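Local structure of beta-N-acetylglucosaminidase (Thermotoga maritima, 3WO8) at residues B[22-27]-B[287-292]; B[253-258]-B[282-287]; B[358-363]-B[392-397]; B[372-377]-B[458-463]. The protein probably hydrolyses terminal non-reducing N-acetyl-D-hexosamine residues from N-acetyl-beta-D-hexosaminides, as a glycoside hydrolase of family 3. All blocks are in the same frame, centred on the assembly; numbering follows the deposited sequence.

How the interactions relate
From the N terminus, strand 20-24 comes first. Interaction 1 joins its end to the loop 287-292 and so closes a long loop of about 260 residues. Interaction 2 pairs strands 253-257 and 283-286 inside that loop and closes a loop of 23 residues. The two contacts share Gly287, and Gly23 N lies 2.8 Å from Leu286 O, a probable hydrogen bond. Together they tie three neighbouring strands of the TIM barrel. The C-terminal domain follows. Interaction 3 pairs strands 357-363 and 391-397 and closes a loop of 28 residues. Interaction 4 closes one of 80, setting the start of helix 374-385 against residues 458-463. Its segments alternate with those of interaction 3 along the chain.

Interaction 1 (B[22-27]-B[287-292]); sequences CGFNDF and GDYRNL
Phe24 and Tyr289 carry the aromatic part of this contact. Their ring planes are near parallel, at 20°, but slid apart, with centroids 4.9 Å from each other. The rings therefore barely overlap. Instead, CB of Tyr289 sits over one face of the Phe24 ring, 3.9 Å from its centroid, in a CH-pi contact. The Tyr289 CG lies between its own backbone N and carbonyl carbon (chi1 79°), which turns the ring over CD2 and CE2 of Phe24. CG of Arg290 lies over the rim of the opposite face of the Tyr289 ring.

The backbone bond is from Tyr289 N to Gly23 O, at 3.1 Å and 159° at the hydrogen. Beside it, Gly23 CA makes a CA-H...O contact of 3.3 Å with Gly287 O. The approach is close on this side of Gly23, where there is no side chain to intervene.

These residues belong to the TIM barrel. Strand 20-24 is the first strand, and 287-292 is the loop that leads from the last strand, 283-286, into helix 292-304. The contact lies where the barrel closes.

Apolar packing continues at Cys22. Its CB touches Tyr289 CB at 3.7 Å. Its SG meets the tip of Leu292, 3.7 Å from CD1, with CD2 slightly farther off. Helix 29-37 adds to the packing, with Val31 against Phe24 and Ile34 against Leu292. Asp288 OD1 appears to accept from Arg290 N, as in an Asx turn, but Arg290 N is too close to a neighbour, so this is doubtful. Tyr46 OH is hydrogen-bonded to Gly287 O.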
loop_
_atom_site.group_PDB
_atom_site.type_symbol
_atom_site.label_atom_id
_atom_site.label_comp_id
_atom_site.label_asym_id
_atom_site.label_seq_id
_atom_site.Cartn_x
_atom_site.Cartn_y
_atom_site.Cartn_z
ATOM N N CYS B 22 1.708 12.063 20.961
ATOM C CA CYS B 22 0.338 11.609 21.219
ATOM C C CYS B 22 -0.133 10.686 20.126
ATOM O O CYS B 22 0.116 10.934 18.958
ATOM C CB CYS B 22 -0.616 12.805 21.322
ATOM S SG CYS B 22 -0.242 13.909 22.715
ATOM N N GLY B 23 -0.789 9.606 20.537
ATOM C CA GLY B 23 -1.355 8.609 19.628
ATOM C C GLY B 23 -2.773 8.982 19.266
ATOM O O GLY B 23 -3.549 9.364 20.131
ATOM N N PHE B 24 -3.097 8.866 17.979
ATOM C CA PHE B 24 -4.449 9.103 17.460
ATOM C C PHE B 24 -4.986 7.924 16.664
ATOM O O PHE B 24 -4.385 7.473 15.684
ATOM C CB PHE B 24 -4.499 10.347 16.575
ATOM C CG PHE B 24 -3.932 11.559 17.221
ATOM C CD1 PHE B 24 -2.583 11.667 17.422
ATOM C CD2 PHE B 24 -4.761 12.597 17.622
ATOM C CE1 PHE B 24 -2.057 12.792 18.021
ATOM C CE2 PHE B 24 -4.245 13.726 18.235
ATOM C CZ PHE B 24 -2.889 13.818 18.439
ATOM N N ASN B 25 -6.137 7.445 17.103
ATOM C CA ASN B 25 -6.824 6.366 16.448
ATOM C C ASN B 25 -8.001 6.881 15.667
ATOM O O ASN B 25 -8.752 6.089 15.113
ATOM C CB ASN B 25 -7.292 5.317 17.462
ATOM C CG ASN B 25 -7.579 3.973 16.808
ATOM O OD1 ASN B 25 -8.657 3.371 16.952
ATOM N ND2 ASN B 25 -6.607 3.499 16.079
ATOM N N ASP B 26 -8.161 8.203 15.614
ATOM C CA ASP B 26 -9.238 8.797 14.827
ATOM C C ASP B 26 -8.856 10.231 14.441
ATOM O O ASP B 26 -7.831 10.782 14.874
ATOM C CB ASP B 26 -10.627 8.711 15.543
ATOM C CG ASP B 26 -11.853 8.886 14.561
ATOM O OD1 ASP B 26 -11.847 8.398 13.406
ATOM O OD2 ASP B 26 -12.849 9.525 14.937
ATOM N N PHE B 27 -9.666 10.817 13.568
ATOM C CA PHE B 27 -9.490 12.199 13.171
ATOM C C PHE B 27 -10.862 12.920 13.057
ATOM O O PHE B 27 -11.788 12.499 12.325
ATOM C CB PHE B 27 -8.661 12.280 11.889
ATOM C CG PHE B 27 -8.386 13.693 11.438
ATOM C CD1 PHE B 27 -7.439 14.467 12.076
ATOM C CD2 PHE B 27 -9.073 14.245 10.399
ATOM C CE1 PHE B 27 -7.202 15.773 11.678
ATOM C CE2 PHE B 27 -8.829 15.541 9.995
ATOM C CZ PHE B 27 -7.902 16.309 10.642
ATOM N N GLY B 287 0.099 7.295 24.484
ATOM C CA GLY B 287 -0.678 6.389 23.657
ATOM C C GLY B 287 -2.034 6.946 23.237
ATOM O O GLY B 287 -2.477 6.722 22.105
ATOM N N ASP B 288 -2.685 7.674 24.155
ATOM C CA ASP B 288 -4.042 8.203 23.973
ATOM C C ASP B 288 -4.038 9.703 24.112
ATOM O O ASP B 288 -4.092 10.232 25.211
ATOM C CB ASP B 288 -4.953 7.605 25.042
ATOM C CG ASP B 288 -6.444 7.963 24.862
ATOM O OD1 ASP B 288 -6.798 8.878 24.058
ATOM O OD2 ASP B 288 -7.260 7.289 25.556
ATOM N N TYR B 289 -4.037 10.394 22.992
ATOM C CA TYR B 289 -3.992 11.839 22.979
ATOM C C TYR B 289 -4.940 12.523 23.918
ATOM O O TYR B 289 -4.785 13.717 24.180
ATOM C CB TYR B 289 -4.325 12.348 21.590
ATOM C CG TYR B 289 -5.806 12.350 21.274
ATOM C CD1 TYR B 289 -6.487 11.155 20.985
ATOM C CD2 TYR B 289 -6.533 13.550 21.244
ATOM C CE1 TYR B 289 -7.835 11.159 20.663
ATOM C CE2 TYR B 289 -7.886 13.563 20.930
ATOM C CZ TYR B 289 -8.537 12.368 20.641
ATOM O OH TYR B 289 -9.882 12.378 20.335
ATOM N N ARG B 290 -5.970 11.807 24.362
ATOM C CA ARG B 290 -6.976 12.379 25.284
ATOM C C ARG B 290 -6.422 12.688 26.676
ATOM O O ARG B 290 -6.858 13.654 27.308
ATOM C CB ARG B 290 -8.217 11.488 25.353
ATOM C CG ARG B 290 -9.028 11.549 24.067
ATOM C CD ARG B 290 -10.380 10.893 24.201
ATOM N NE ARG B 290 -10.257 9.583 24.835
ATOM C CZ ARG B 290 -10.397 8.405 24.230
ATOM N NH1 ARG B 290 -10.256 7.292 24.945
ATOM N NH2 ARG B 290 -10.689 8.322 22.933
ATOM N N ASN B 291 -5.422 11.914 27.110
ATOM C CA ASN B 291 -4.699 12.207 28.348
ATOM C C ASN B 291 -3.801 13.462 28.286
ATOM O O ASN B 291 -2.996 13.714 29.191
ATOM C CB ASN B 291 -3.855 10.995 28.744
ATOM C CG ASN B 291 -4.707 9.788 29.120
ATOM O OD1 ASN B 291 -5.648 9.894 29.897
ATOM N ND2 ASN B 291 -4.373 8.638 28.585
ATOM N N LEU B 292 -3.914 14.252 27.226
ATOM C CA LEU B 292 -2.958 15.332 27.044
ATOM C C LEU B 292 -3.257 16.448 27.985
ATOM O O LEU B 292 -2.374 16.843 28.739
ATOM C CB LEU B 292 -2.907 15.856 25.603
ATOM C CG LEU B 292 -1.767 16.848 25.321
ATOM C CD1 LEU B 292 -0.392 16.234 25.562
ATOM C CD2 LEU B 292 -1.843 17.382 23.903
#

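Interaction 2 (B[253-258]-B[282-287]); sequences VISDAM and NMILLG
Val253 and Asn282 meet just where two parallel strands come together, and this end is tightly bonded. Val253 O accepts from both Asn282 N and Met283 N. Val253 N in turn donates to Asn282 OD1 at 2.9 Å, on a lone pair in the amide plane. The Asn282 side chain also bonds outward, from ND2 to Ser316 and from OD1 to Arg244. One step on, Ser255 N donates to Met283 O at 2.8 Å. Ile254 and Met283 form the parallel bridge, and on their face CG1 of Ile254 lies 3.9 Å from Met283 CB.

The regular pattern changes at Ser255. Its OG lies between the backbone N and the carbonyl carbon (chi1 81°), which puts it beside Leu285 N. There it accepts from Leu285 N at 2.6 Å and donates to Asp256 O. A side chain thus takes the place of a backbone acceptor. Leu285 CB packs close by, 3.3 Å from Ser255 OG.

Beyond the corner at Asp256 the contact is looser. Met258 N still bonds to Leu285 O at 2.9 Å. The Met258 and Ile284 side chains cross at about a right angle, touching CG to CG2. But Ala257 CB is 4.1 Å from Leu285 CD2, and Ala257 and Gly287 are partly exposed. Helix 269-279 lies between the two strands in sequence, so this is a beta-alpha-beta unit of the family 3 TIM barrel, made by its last two strands.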
loop_
_atom_site.group_PDB
_atom_site.type_symbol
_atom_site.label_atom_id
_atom_site.label_comp_id
_atom_site.label_asym_id
_atom_site.label_seq_id
_atom_site.Cartn_x
_atom_site.Cartn_y
_atom_site.Cartn_z
ATOM N N VAL B 253 15.151 11.329 23.383
ATOM C CA VAL B 253 14.735 10.234 24.210
ATOM C C VAL B 253 13.237 10.369 24.399
ATOM O O VAL B 253 12.699 11.438 24.823
ATOM C CB VAL B 253 15.450 10.216 25.557
ATOM C CG1 VAL B 253 14.745 9.241 26.490
ATOM C CG2 VAL B 253 16.902 9.794 25.358
ATOM N N ILE B 254 12.558 9.279 24.066
ATOM C CA ILE B 254 11.126 9.293 24.097
ATOM C C ILE B 254 10.696 8.198 25.027
ATOM O O ILE B 254 11.331 7.141 25.102
ATOM C CB ILE B 254 10.505 9.133 22.696
ATOM C CG1 ILE B 254 9.017 9.464 22.772
ATOM C CG2 ILE B 254 10.732 7.718 22.136
ATOM C CD1 ILE B 254 8.278 9.336 21.457
ATOM N N SER B 255 9.629 8.480 25.761
ATOM C CA SER B 255 9.036 7.486 26.657
ATOM C C SER B 255 8.260 6.421 25.875
ATOM O O SER B 255 7.727 6.710 24.805
ATOM C CB SER B 255 8.095 8.180 27.640
ATOM O OG SER B 255 6.829 8.445 27.053
ATOM N N ASP B 256 8.199 5.197 26.397
ATOM C CA ASP B 256 7.184 4.267 25.940
ATOM C C ASP B 256 5.880 4.903 26.450
ATOM O O ASP B 256 5.936 5.946 27.134
ATOM C CB ASP B 256 7.427 2.854 26.433
ATOM C CG ASP B 256 6.709 1.817 25.575
ATOM O OD1 ASP B 256 5.727 2.195 24.925
ATOM O OD2 ASP B 256 7.099 0.637 25.511
ATOM N N ALA B 257 4.724 4.380 26.058
ATOM C CA ALA B 257 3.457 5.075 26.345
ATOM C C ALA B 257 3.162 5.075 27.839
ATOM O O ALA B 257 3.170 4.020 28.475
ATOM C CB ALA B 257 2.316 4.420 25.597
ATOM N N MET B 258 2.877 6.245 28.400
ATOM C CA MET B 258 2.815 6.355 29.864
ATOM C C MET B 258 1.549 5.745 30.455
ATOM O O MET B 258 1.567 5.305 31.575
ATOM C CB MET B 258 3.017 7.789 30.353
ATOM C CG MET B 258 4.298 8.460 29.854
ATOM S SD MET B 258 5.906 8.101 30.636
ATOM C CE MET B 258 5.825 6.344 30.535
ATOM N N ASN B 282 13.079 13.276 26.986
ATOM C CA ASN B 282 12.666 14.469 26.302
ATOM C C ASN B 282 11.203 14.469 25.969
ATOM O O ASN B 282 10.497 15.408 26.328
ATOM C CB ASN B 282 13.466 14.637 25.013
ATOM C CG ASN B 282 14.961 14.661 25.251
ATOM O OD1 ASN B 282 15.693 13.823 24.736
ATOM N ND2 ASN B 282 15.412 15.623 26.021
ATOM N N MET B 283 10.731 13.447 25.253
ATOM C CA MET B 283 9.312 13.442 24.872
ATOM C C MET B 283 8.550 12.385 25.626
ATOM O O MET B 283 8.989 11.241 25.766
ATOM C CB MET B 283 9.088 13.296 23.356
ATOM C CG MET B 283 9.552 14.498 22.546
ATOM S SD MET B 283 9.419 14.187 20.781
ATOM C CE MET B 283 7.798 14.977 20.520
ATOM N N ILE B 284 7.410 12.823 26.127
ATOM C CA ILE B 284 6.467 11.961 26.834
ATOM C C ILE B 284 5.461 11.462 25.805
ATOM O O ILE B 284 4.832 12.253 25.083
ATOM C CB ILE B 284 5.688 12.739 27.921
ATOM C CG1 ILE B 284 6.630 13.258 29.018
ATOM C CG2 ILE B 284 4.655 11.854 28.563
ATOM C CD1 ILE B 284 6.087 14.504 29.678
ATOM N N LEU B 285 5.325 10.155 25.751
ATOM C CA LEU B 285 4.436 9.532 24.819
ATOM C C LEU B 285 3.144 9.183 25.544
ATOM O O LEU B 285 3.112 8.356 26.484
ATOM C CB LEU B 285 5.065 8.258 24.237
ATOM C CG LEU B 285 4.147 7.449 23.330
ATOM C CD1 LEU B 285 3.598 8.321 22.209
ATOM C CD2 LEU B 285 4.832 6.186 22.817
ATOM N N LEU B 286 2.079 9.821 25.074
ATOM C CA LEU B 286 0.736 9.465 25.428
ATOM C C LEU B 286 0.103 8.612 24.282
ATOM O O LEU B 286 -0.357 9.128 23.247
ATOM C CB LEU B 286 -0.056 10.738 25.734
ATOM C CG LEU B 286 0.549 11.698 26.778
ATOM C CD1 LEU B 286 -0.385 12.885 27.066
ATOM C CD2 LEU B 286 0.929 10.988 28.075
ATOM N N GLY B 287 0.099 7.295 24.484
ATOM C CA GLY B 287 -0.678 6.389 23.657
ATOM C C GLY B 287 -2.034 6.946 23.237
ATOM O O GLY B 287 -2.477 6.722 22.105
#

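Interaction 3 (B[358-363]-B[392-397]); sequences VTLLVP and ENVVRY
Tyr397 and Pro363 lie side by side, pointing the same way from their strands. CA of Pro363 sits over one face of the Tyr397 ring, 4.1 Å from the centroid, a CH-pi contact. The Tyr397 CG lies between its backbone N and carbonyl carbon (chi1 68°), which lays the ring back over the neighbouring strand. The ring edge points at Leu361 C, 3.7 Å from CE1. On the face of the sheet that carries Pro363 and Tyr397, Leu361 and Val395 also run alongside each other, CD2 to CG1 at 3.7 Å.

Arg396 and Val362 lie on the opposite face of the sheet. The Arg396 chain bends at chi2 and chi3 and folds back across Val362. CG1 of Val362 comes over one face of the guanidinium. At its edge, NH2 donates to Pro363 O at 2.9 Å and 168°, and NE donates to Val362 O at 3.2 Å. That carbonyl also accepts from Tyr397 N. The two donors reach Val362 O from opposite faces of its plane. Asp379 forms a salt bridge with the same NH2. Farther along this side of the sheet, Leu360 CD1 is 3.3 Å from Glu392 OE1, the two side chains lying obliquely.

The strands are parallel, 16° apart, with an unbroken register from Val358-Glu392 to Pro363-Tyr397. Helix 374-385 links them in a beta-alpha-beta unit, and its Val385 packs on Val358, Leu360 and Glu392. Strand 391-397 is an edge strand of its sheet within this chain. Strand 411-415 flanks 357-363 on the other side, and Tyr397 OH bonds to its Phe414 O.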
loop_
_atom_site.group_PDB
_atom_site.type_symbol
_atom_site.label_atom_id
_atom_site.label_comp_id
_atom_site.label_asym_id
_atom_site.label_seq_id
_atom_site.Cartn_x
_atom_site.Cartn_y
_atom_site.Cartn_z
ATOM N N VAL B 358 -29.862 12.305 7.970
ATOM C CA VAL B 358 -29.899 12.325 6.528
ATOM C C VAL B 358 -30.375 10.998 6.062
ATOM O O VAL B 358 -30.062 9.997 6.657
ATOM C CB VAL B 358 -28.533 12.495 5.902
ATOM C CG1 VAL B 358 -28.286 13.942 5.676
ATOM C CG2 VAL B 358 -27.449 11.880 6.776
ATOM N N THR B 359 -31.086 10.986 4.962
ATOM C CA THR B 359 -31.264 9.732 4.300
ATOM C C THR B 359 -30.401 9.754 3.033
ATOM O O THR B 359 -30.313 10.753 2.351
ATOM C CB THR B 359 -32.762 9.339 4.121
ATOM O OG1 THR B 359 -33.169 9.414 2.769
ATOM C CG2 THR B 359 -33.670 10.165 5.001
ATOM N N LEU B 360 -29.720 8.648 2.774
ATOM C CA LEU B 360 -28.743 8.560 1.705
ATOM C C LEU B 360 -29.276 7.680 0.614
ATOM O O LEU B 360 -29.675 6.544 0.880
ATOM C CB LEU B 360 -27.469 7.931 2.230
ATOM C CG LEU B 360 -26.903 8.533 3.505
ATOM C CD1 LEU B 360 -25.596 7.838 3.881
ATOM C CD2 LEU B 360 -26.640 9.981 3.261
ATOM N N LEU B 361 -29.305 8.191 -0.605
ATOM C CA LEU B 361 -29.643 7.334 -1.720
ATOM C C LEU B 361 -28.345 7.009 -2.380
ATOM O O LEU B 361 -27.661 7.898 -2.838
ATOM C CB LEU B 361 -30.565 8.041 -2.677
ATOM C CG LEU B 361 -31.905 8.219 -1.989
ATOM C CD1 LEU B 361 -32.601 9.448 -2.514
ATOM C CD2 LEU B 361 -32.738 6.981 -2.187
ATOM N N VAL B 362 -27.978 5.738 -2.370
ATOM C CA VAL B 362 -26.663 5.343 -2.782
ATOM C C VAL B 362 -26.823 4.278 -3.832
ATOM O O VAL B 362 -27.466 3.278 -3.582
ATOM C CB VAL B 362 -25.882 4.771 -1.603
ATOM C CG1 VAL B 362 -24.585 4.111 -2.078
ATOM C CG2 VAL B 362 -25.611 5.855 -0.585
ATOM N N PRO B 363 -26.217 4.465 -5.001
ATOM C CA PRO B 363 -26.362 3.455 -6.044
ATOM C C PRO B 363 -25.744 2.115 -5.688
ATOM O O PRO B 363 -24.735 2.052 -5.009
ATOM C CB PRO B 363 -25.627 4.056 -7.242
ATOM C CG PRO B 363 -25.163 5.401 -6.839
ATOM C CD PRO B 363 -25.258 5.510 -5.355
ATOM N N GLU B 392 -28.833 8.088 10.149
ATOM C CA GLU B 392 -28.859 7.991 8.716
ATOM C C GLU B 392 -29.642 6.772 8.240
ATOM O O GLU B 392 -29.437 5.663 8.715
ATOM C CB GLU B 392 -27.447 8.065 8.112
ATOM C CG GLU B 392 -26.435 7.025 8.531
ATOM C CD GLU B 392 -25.179 6.982 7.637
ATOM O OE1 GLU B 392 -25.157 6.141 6.713
ATOM O OE2 GLU B 392 -24.210 7.754 7.847
ATOM N N ASN B 393 -30.616 7.030 7.364
ATOM C CA ASN B 393 -31.355 5.985 6.670
ATOM C C ASN B 393 -30.681 5.758 5.318
ATOM O O ASN B 393 -30.669 6.618 4.485
ATOM C CB ASN B 393 -32.851 6.343 6.491
ATOM C CG ASN B 393 -33.629 5.289 5.653
ATOM O OD1 ASN B 393 -33.245 4.106 5.571
ATOM N ND2 ASN B 393 -34.737 5.719 5.043
ATOM N N VAL B 394 -30.128 4.578 5.121
ATOM C CA VAL B 394 -29.465 4.229 3.876
ATOM C C VAL B 394 -30.375 3.419 2.962
ATOM O O VAL B 394 -30.842 2.342 3.361
ATOM C CB VAL B 394 -28.251 3.365 4.174
ATOM C CG1 VAL B 394 -27.532 3.005 2.897
ATOM C CG2 VAL B 394 -27.315 4.092 5.131
ATOM N N VAL B 395 -30.596 3.897 1.736
ATOM C CA VAL B 395 -31.272 3.069 0.761
ATOM C C VAL B 395 -30.471 2.987 -0.506
ATOM O O VAL B 395 -29.986 3.984 -1.005
ATOM C CB VAL B 395 -32.754 3.455 0.493
ATOM C CG1 VAL B 395 -33.059 4.874 0.887
ATOM C CG2 VAL B 395 -33.147 3.220 -0.950
ATOM N N ARG B 396 -30.384 1.772 -1.032
ATOM C CA ARG B 396 -29.603 1.468 -2.182
ATOM C C ARG B 396 -30.493 1.332 -3.392
ATOM O O ARG B 396 -31.394 0.514 -3.387
ATOM C CB ARG B 396 -28.890 0.137 -1.940
ATOM C CG ARG B 396 -27.907 0.103 -0.761
ATOM C CD ARG B 396 -26.882 1.242 -0.756
ATOM N NE ARG B 396 -25.909 1.128 -1.845
ATOM C CZ ARG B 396 -24.754 0.459 -1.754
ATOM N NH1 ARG B 396 -24.408 -0.159 -0.636
ATOM N NH2 ARG B 396 -23.924 0.418 -2.778
ATOM N N TYR B 397 -30.238 2.096 -4.450
ATOM C CA TYR B 397 -31.067 1.997 -5.674
ATOM C C TYR B 397 -30.253 1.586 -6.861
ATOM O O TYR B 397 -29.040 1.715 -6.837
ATOM C CB TYR B 397 -31.735 3.303 -5.991
ATOM C CG TYR B 397 -30.788 4.387 -6.405
ATOM C CD1 TYR B 397 -30.163 5.177 -5.467
ATOM C CD2 TYR B 397 -30.552 4.656 -7.745
ATOM C CE1 TYR B 397 -29.297 6.189 -5.842
ATOM C CE2 TYR B 397 -29.706 5.666 -8.131
ATOM C CZ TYR B 397 -29.081 6.418 -7.171
ATOM O OH TYR B 397 -28.263 7.418 -7.561
#

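Interaction 4 (B[372-377]-B[458-463])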
loop_
_atom_site.group_PDB
_atom_site.type_symbol
_atom_site.label_atom_id
_atom_site.label_comp_id
_atom_site.label_asym_id
_atom_site.label_seq_id
_atom_site.Cartn_x
_atom_site.Cartn_y
_atom_site.Cartn_z
ATOM N N ASP B 372 -11.824 -1.995 -11.027
ATOM C CA ASP B 372 -12.744 -0.886 -10.867
ATOM C C ASP B 372 -13.223 -0.706 -9.423
ATOM O O ASP B 372 -13.854 -1.582 -8.841
ATOM C CB ASP B 372 -13.927 -1.096 -11.786
ATOM C CG ASP B 372 -14.898 0.060 -11.755
ATOM O OD1 ASP B 372 -14.957 0.793 -10.748
ATOM O OD2 ASP B 372 -15.635 0.220 -12.745
ATOM N N THR B 373 -12.953 0.464 -8.870
ATOM C CA THR B 373 -13.211 0.710 -7.459
ATOM C C THR B 373 -14.502 1.491 -7.170
ATOM O O THR B 373 -14.809 1.714 -6.008
ATOM C CB THR B 373 -12.004 1.413 -6.806
ATOM O OG1 THR B 373 -11.745 2.688 -7.423
ATOM C CG2 THR B 373 -10.773 0.522 -6.950
ATOM N N THR B 374 -15.260 1.872 -8.204
ATOM C CA THR B 374 -16.508 2.670 -8.020
ATOM C C THR B 374 -17.506 1.964 -7.089
ATOM O O THR B 374 -17.980 2.537 -6.106
ATOM C CB THR B 374 -17.178 3.058 -9.347
ATOM O OG1 THR B 374 -17.326 1.926 -10.141
ATOM C CG2 THR B 374 -16.303 3.991 -10.175
ATOM N N GLY B 375 -17.761 0.691 -7.335
ATOM C CA GLY B 375 -18.646 -0.088 -6.469
ATOM C C GLY B 375 -18.252 -0.136 -5.012
ATOM O O GLY B 375 -19.072 0.098 -4.120
ATOM N N GLY B 376 -16.999 -0.433 -4.730
ATOM C CA GLY B 376 -16.553 -0.467 -3.332
ATOM C C GLY B 376 -16.683 0.921 -2.704
ATOM O O GLY B 376 -16.889 1.086 -1.481
ATOM N N ASP B 377 -16.563 1.913 -3.586
ATOM C CA ASP B 377 -16.663 3.305 -3.243
ATOM C C ASP B 377 -18.068 3.675 -2.801
ATOM O O ASP B 377 -18.280 4.331 -1.786
ATOM C CB ASP B 377 -16.236 4.151 -4.448
ATOM C CG ASP B 377 -14.695 4.277 -4.617
ATOM O OD1 ASP B 377 -13.884 3.738 -3.807
ATOM O OD2 ASP B 377 -14.313 4.968 -5.603
ATOM N N ARG B 458 -15.391 15.218 -8.700
ATOM C CA ARG B 458 -15.117 14.544 -9.997
ATOM C C ARG B 458 -14.535 13.165 -9.784
ATOM O O ARG B 458 -13.583 12.781 -10.425
ATOM C CB ARG B 458 -14.277 15.445 -10.895
ATOM C CG ARG B 458 -15.112 16.478 -11.625
ATOM C CD ARG B 458 -14.300 17.729 -11.932
ATOM N NE ARG B 458 -15.095 18.600 -12.788
ATOM C CZ ARG B 458 -15.695 19.729 -12.416
ATOM N NH1 ARG B 458 -15.575 20.218 -11.185
ATOM N NH2 ARG B 458 -16.425 20.376 -13.306
ATOM N N SER B 459 -15.183 12.447 -8.880
ATOM C CA SER B 459 -14.646 11.294 -8.218
ATOM C C SER B 459 -15.770 10.613 -7.448
ATOM O O SER B 459 -16.655 11.266 -6.912
ATOM C CB SER B 459 -13.545 11.668 -7.218
ATOM O OG SER B 459 -12.412 10.861 -7.379
ATOM N N THR B 460 -15.719 9.284 -7.442
ATOM C CA THR B 460 -16.442 8.468 -6.509
ATOM C C THR B 460 -15.619 8.195 -5.261
ATOM O O THR B 460 -16.133 7.619 -4.321
ATOM C CB THR B 460 -16.742 7.120 -7.135
ATOM O OG1 THR B 460 -15.515 6.513 -7.532
ATOM C CG2 THR B 460 -17.662 7.305 -8.367
ATOM N N LYS B 461 -14.364 8.644 -5.234
ATOM C CA LYS B 461 -13.488 8.325 -4.136
ATOM C C LYS B 461 -13.939 8.879 -2.779
ATOM O O LYS B 461 -14.506 9.958 -2.668
ATOM C CB LYS B 461 -12.009 8.702 -4.415
ATOM C CG LYS B 461 -11.372 8.164 -5.709
ATOM C CD LYS B 461 -11.570 6.691 -6.027
ATOM C CE LYS B 461 -10.354 5.856 -5.678
ATOM N NZ LYS B 461 -10.716 4.458 -6.021
ATOM N N PRO B 462 -13.718 8.089 -1.737
ATOM C CA PRO B 462 -14.113 8.559 -0.461
ATOM C C PRO B 462 -13.667 9.972 -0.178
ATOM O O PRO B 462 -14.482 10.785 0.260
ATOM C CB PRO B 462 -13.444 7.561 0.470
ATOM C CG PRO B 462 -13.700 6.286 -0.262
ATOM C CD PRO B 462 -13.472 6.637 -1.720
ATOM N N ILE B 463 -12.402 10.270 -0.442
ATOM C CA ILE B 463 -11.828 11.559 -0.042
ATOM C C ILE B 463 -12.624 12.731 -0.624
ATOM O O ILE B 463 -12.863 13.743 0.025
ATOM C CB ILE B 463 -10.331 11.660 -0.387
ATOM C CG1 ILE B 463 -9.698 12.918 0.220
ATOM C CG2 ILE B 463 -10.149 11.696 -1.879
ATOM C CD1 ILE B 463 -10.131 13.250 1.632
HETATM O O HOH W 1 -10.922 3.188 -2.927
HETATM O O HOH W 2 -16.713 7.148 -1.515
#
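Asp377 and Thr460 meet through their first torsions. Asp377 CG is anti to its carbonyl carbon (chi1 -80°), and Thr460 OG1 lies between its backbone N and carbonyl carbon (chi1 57°). This brings Thr460 OG1 to Asp377 OD2 at 2.7 Å. The hydroxyl donates, and the carboxylate uses its anti lone pair. The side chains cross at about a right angle.

The contact joins the N-terminal ends of two helices of the C-terminal domain. Helix 374-385 is capped by Asp372, whose OD1 accepts from both the N and the OG1 of Thr374. Lys461 is the N-cap residue of helix 462-471.

Lys461 bends at chi2 and chi3 and curls past the carboxylate. Its CD is 3.3 Å from Asp377 OD2, while its NZ makes only a long salt bridge of 3.7 Å with the same oxygen. The nearby positive charge would probably favour the ionised carboxylate. Lys461 NZ and Thr373 OG1 both have partners in the second subunit: NZ bonds to Gly78 O of that subunit and Thr373 OG1 to Gln79 O of that subunit. This end of the contact therefore belongs to the dimer interface.

Thr374 CG2 packs on the Thr460 hydroxyl at 3.7 Å, and Pro462 CD lies 3.6 Å from Asp377 OD1. A water bridges the two backbones, donating to Asp377 O and, at 2.9 Å, to Thr460 O.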